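PDB 6Q62: dihydropteroate synthase from Xanthomonas albilineans, which probably catalyses the condensation of para-aminobenzoate with 6-hydroxymethyl-7,8-dihydropterin diphosphate to give 7,8-dihydropteroate, a step in folate biosynthesis. Local coordinates for residues Ala116-Asn120 / Val134-Pro140. Sequence-based numbering, arbitrary orientation.
Sequences AGMIN and VADLRVP. With 6GU (6-chloroguanine), chain E.
Ile-119, Pro-140 and Val-139 bury the most surface in this contact, which covers 312 Å² in all. Segment 116-120 runs from a loop into strand 118-121, and Ile-119 has extended phi/psi of -120/130. Segment 134-140 is the last turn of helix 130-137 and the short link after it. The helix closes with Arg-138 N hydrogen-bonded to Val-134 O at 3.1 Å. Arg-138 then takes positive phi (56/44), and Val-139 and Pro-140 are extended. The CA atoms of Met-118 and Pro-140 lie 4.9 Å apart. Here Ile-119 N donates to Pro-140 O at 3.0 Å and 162°. Met-118 CA also approaches Pro-140 O, at 3.4 Å, as a CA-H...O contact. The Ile-119 to Pro-140 hydrogen bond starts the parallel pairing in a beta-alpha-beta unit of the TIM barrel, where strand 141-144 continues beside strand 118-121. Ile-119 is in the m,t rotamer. Ile-119 CD1 meets Val-139 CG2 at 3.6 Å, Val-134 CG2 at 3.7 Å and Leu-137 CD1 at 3.9 Å, so the helix end and the residue just after Arg-138 pack on the strand. Met-108 of helix 105-114 adjoins this cluster. Pro-140 CD sits 3.1 Å from Gly-117 O, and Pro-140 CB lies 4.0 Å from Met-118 CE. The CA-to-CB bond of Asn-120 points away from segment 134-140, and its side chain lines the 6-chloroguanine pocket. Asn-120 OD1 accepts from 6GU N2 at 2.7 Å, and Asn-120 ND2 donates to 6GU N3 at 3.0 Å.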
ATOM      1  N   ALA A 116       3.972  25.018  19.091  1.00 11.93           N
ATOM      2  CA  ALA A 116       4.169  23.586  18.924  1.00 11.16           C
ATOM      3  C   ALA A 116       3.602  22.870  20.149  1.00 13.81           C
ATOM      4  O   ALA A 116       3.672  23.407  21.259  1.00 14.17           O
ATOM      5  CB  ALA A 116       5.645  23.259  18.759  1.00 12.50           C
ATOM      6  N   GLY A 117       3.028  21.687  19.926  1.00 10.66           N
ATOM      7  CA  GLY A 117       2.400  20.877  20.961  1.00  9.79           C
ATOM      8  C   GLY A 117       3.047  19.541  21.215  1.00 13.05           C
ATOM      9  O   GLY A 117       2.538  18.756  22.012  1.00 13.91           O
ATOM     10  N   MET A 118       4.180  19.278  20.573  1.00  9.59           N
ATOM     11  CA  MET A 118       4.868  17.992  20.709  1.00  8.93           C
ATOM     12  C   MET A 118       6.288  18.226  20.257  1.00 11.19           C
ATOM     13  O   MET A 118       6.530  19.095  19.407  1.00 10.99           O
ATOM     14  CB  MET A 118       4.177  16.899  19.825  1.00 10.55           C
ATOM     15  CG  MET A 118       4.968  15.592  19.708  1.00 12.03           C
ATOM     16  SD  MET A 118       4.199  14.392  18.559  1.00 17.53           S
ATOM     17  CE  MET A 118       2.694  14.067  19.423  1.00 15.83           C
ATOM     18  N   ILE A 119       7.206  17.441  20.789  1.00  9.78           N
ATOM     19  CA  ILE A 119       8.626  17.497  20.433  1.00  8.13           C
ATOM     20  C   ILE A 119       8.990  16.148  19.879  1.00 11.53           C
ATOM     21  O   ILE A 119       8.686  15.122  20.487  1.00 12.92           O
ATOM     22  CB  ILE A 119       9.510  17.891  21.657  1.00 10.44           C
ATOM     23  CG1 ILE A 119       9.196  19.352  22.064  1.00  9.02           C
ATOM     24  CG2 ILE A 119      11.025  17.733  21.350  1.00 10.54           C
ATOM     25  CD1 ILE A 119       9.523  19.710  23.502  1.00 18.98           C
ATOM     26  N   ASN A 120       9.637  16.143  18.706  1.00  7.60           N
ATOM     27  CA  ASN A 120      10.084  14.900  18.079  1.00  7.28           C
ATOM     28  C   ASN A 120      11.599  14.977  18.116  1.00  9.23           C
ATOM     29  O   ASN A 120      12.192  15.748  17.371  1.00  9.93           O
ATOM     30  CB  ASN A 120       9.521  14.771  16.655  1.00  7.53           C
ATOM     31  CG  ASN A 120      10.202  13.666  15.901  1.00 17.88           C
ATOM     32  OD1 ASN A 120      10.704  12.727  16.506  1.00 13.89           O
ATOM     33  ND2 ASN A 120      10.248  13.765  14.577  1.00 17.87           N
ATOM     34  N   VAL A 134      11.728  19.424  28.263  1.00 10.84           N
ATOM     35  CA  VAL A 134      10.492  18.655  28.076  1.00 11.10           C
ATOM     36  C   VAL A 134       9.725  18.515  29.408  1.00 14.83           C
ATOM     37  O   VAL A 134       8.494  18.692  29.393  1.00 13.40           O
ATOM     38  CB  VAL A 134      10.738  17.319  27.341  1.00 14.94           C
ATOM     39  CG1 VAL A 134       9.479  16.496  27.255  1.00 14.73           C
ATOM     40  CG2 VAL A 134      11.280  17.591  25.943  1.00 15.18           C
ATOM     41  N   ALA A 135      10.447  18.326  30.559  1.00 12.24           N
ATOM     42  CA  ALA A 135       9.780  18.230  31.862  1.00 11.44           C
ATOM     43  C   ALA A 135       9.017  19.540  32.153  1.00 15.28           C
ATOM     44  O   ALA A 135       7.871  19.480  32.574  1.00 16.07           O
ATOM     45  CB  ALA A 135      10.790  17.931  32.953  1.00 12.33           C
ATOM     46  N   ASP A 136       9.623  20.719  31.829  1.00 11.60           N
ATOM     47  CA  ASP A 136       8.999  22.031  32.021  1.00 13.20           C
ATOM     48  C   ASP A 136       7.870  22.307  31.063  1.00 16.83           C
ATOM     49  O   ASP A 136       6.892  22.978  31.411  1.00 15.33           O
ATOM     50  CB  ASP A 136      10.045  23.144  31.790  1.00 16.17           C
ATOM     51  CG  ASP A 136      11.036  23.404  32.905  1.00 27.51           C
ATOM     52  OD1 ASP A 136      10.898  22.783  33.974  1.00 24.48           O
ATOM     53  OD2 ASP A 136      11.960  24.239  32.698  1.00 31.71           O
ATOM     54  N   LEU A 137       8.049  21.897  29.792  1.00 14.37           N
ATOM     55  CA  LEU A 137       7.078  22.229  28.760  1.00 14.09           C
ATOM     56  C   LEU A 137       5.769  21.447  28.818  1.00 15.82           C
ATOM     57  O   LEU A 137       4.769  21.938  28.301  1.00 17.19           O
ATOM     58  CB  LEU A 137       7.720  22.108  27.369  1.00 13.48           C
ATOM     59  CG  LEU A 137       8.838  23.145  27.105  1.00 15.50           C
ATOM     60  CD1 LEU A 137       9.701  22.738  25.916  1.00 14.83           C
ATOM     61  CD2 LEU A 137       8.270  24.569  26.949  1.00 15.72           C
ATOM     62  N   ARG A 138       5.765  20.261  29.424  1.00 12.42           N
ATOM     63  CA  ARG A 138       4.565  19.426  29.593  1.00 13.37           C
ATOM     64  C   ARG A 138       3.859  19.115  28.265  1.00 17.36           C
ATOM     65  O   ARG A 138       2.638  19.240  28.140  1.00 18.80           O
ATOM     66  CB  ARG A 138       3.599  20.040  30.638  1.00 17.94           C
ATOM     67  CG  ARG A 138       4.252  20.219  32.013  1.00 26.73           C
ATOM     68  CD  ARG A 138       3.194  20.450  33.075  1.00 48.35           C
ATOM     69  NE  ARG A 138       3.741  21.056  34.287  1.00 70.77           N
ATOM     70  CZ  ARG A 138       4.317  20.378  35.276  1.00 93.13           C
ATOM     71  NH1 ARG A 138       4.455  19.057  35.196  1.00 81.31           N
ATOM     72  NH2 ARG A 138       4.777  21.016  36.343  1.00 84.47           N
ATOM     73  N   VAL A 139       4.652  18.771  27.250  1.00 11.86           N
ATOM     74  CA  VAL A 139       4.124  18.374  25.951  1.00  9.94           C
ATOM     75  C   VAL A 139       4.578  16.936  25.669  1.00 11.34           C
ATOM     76  O   VAL A 139       5.637  16.521  26.171  1.00 10.97           O
ATOM     77  CB  VAL A 139       4.587  19.327  24.771  1.00 12.91           C
ATOM     78  CG1 VAL A 139       3.977  20.726  24.883  1.00 12.31           C
ATOM     79  CG2 VAL A 139       6.106  19.404  24.667  1.00 12.59           C
ATOM     80  N   PRO A 140       3.886  16.203  24.758  1.00  9.19           N
ATOM     81  CA  PRO A 140       4.364  14.869  24.391  1.00  7.78           C
ATOM     82  C   PRO A 140       5.731  14.928  23.715  1.00  8.54           C
ATOM     83  O   PRO A 140       6.066  15.926  23.066  1.00 10.66           O
ATOM     84  CB  PRO A 140       3.293  14.355  23.418  1.00  9.66           C
ATOM     85  CG  PRO A 140       2.035  15.163  23.763  1.00 14.38           C
ATOM     86  CD  PRO A 140       2.583  16.507  24.138  1.00 11.25           C
TER
HETATM   87 CL6  6GU E 401      12.114   7.852  11.250  1.00 32.98          CL
HETATM   88  N1  6GU E 401      11.403   9.302  13.134  1.00 18.64           N
HETATM   89  C2  6GU E 401      11.411  10.539  13.779  1.00 16.84           C
HETATM   90  N2  6GU E 401      10.850  10.519  14.979  1.00 20.10           N
HETATM   91  N3  6GU E 401      11.960  11.705  13.284  1.00 12.39           N
HETATM   92  C4  6GU E 401      12.565  11.561  12.054  1.00 13.50           C
HETATM   93  C5  6GU E 401      12.618  10.329  11.348  1.00 20.19           C
HETATM   94  C6  6GU E 401      12.014   9.282  11.970  1.00 21.79           C
HETATM   95  N7  6GU E 401      13.311  10.516  10.154  1.00 20.52           N
HETATM   96  C8  6GU E 401      13.660  11.863  10.179  1.00 20.86           C
HETATM   97  N9  6GU E 401      13.227  12.515  11.292  1.00 18.12           N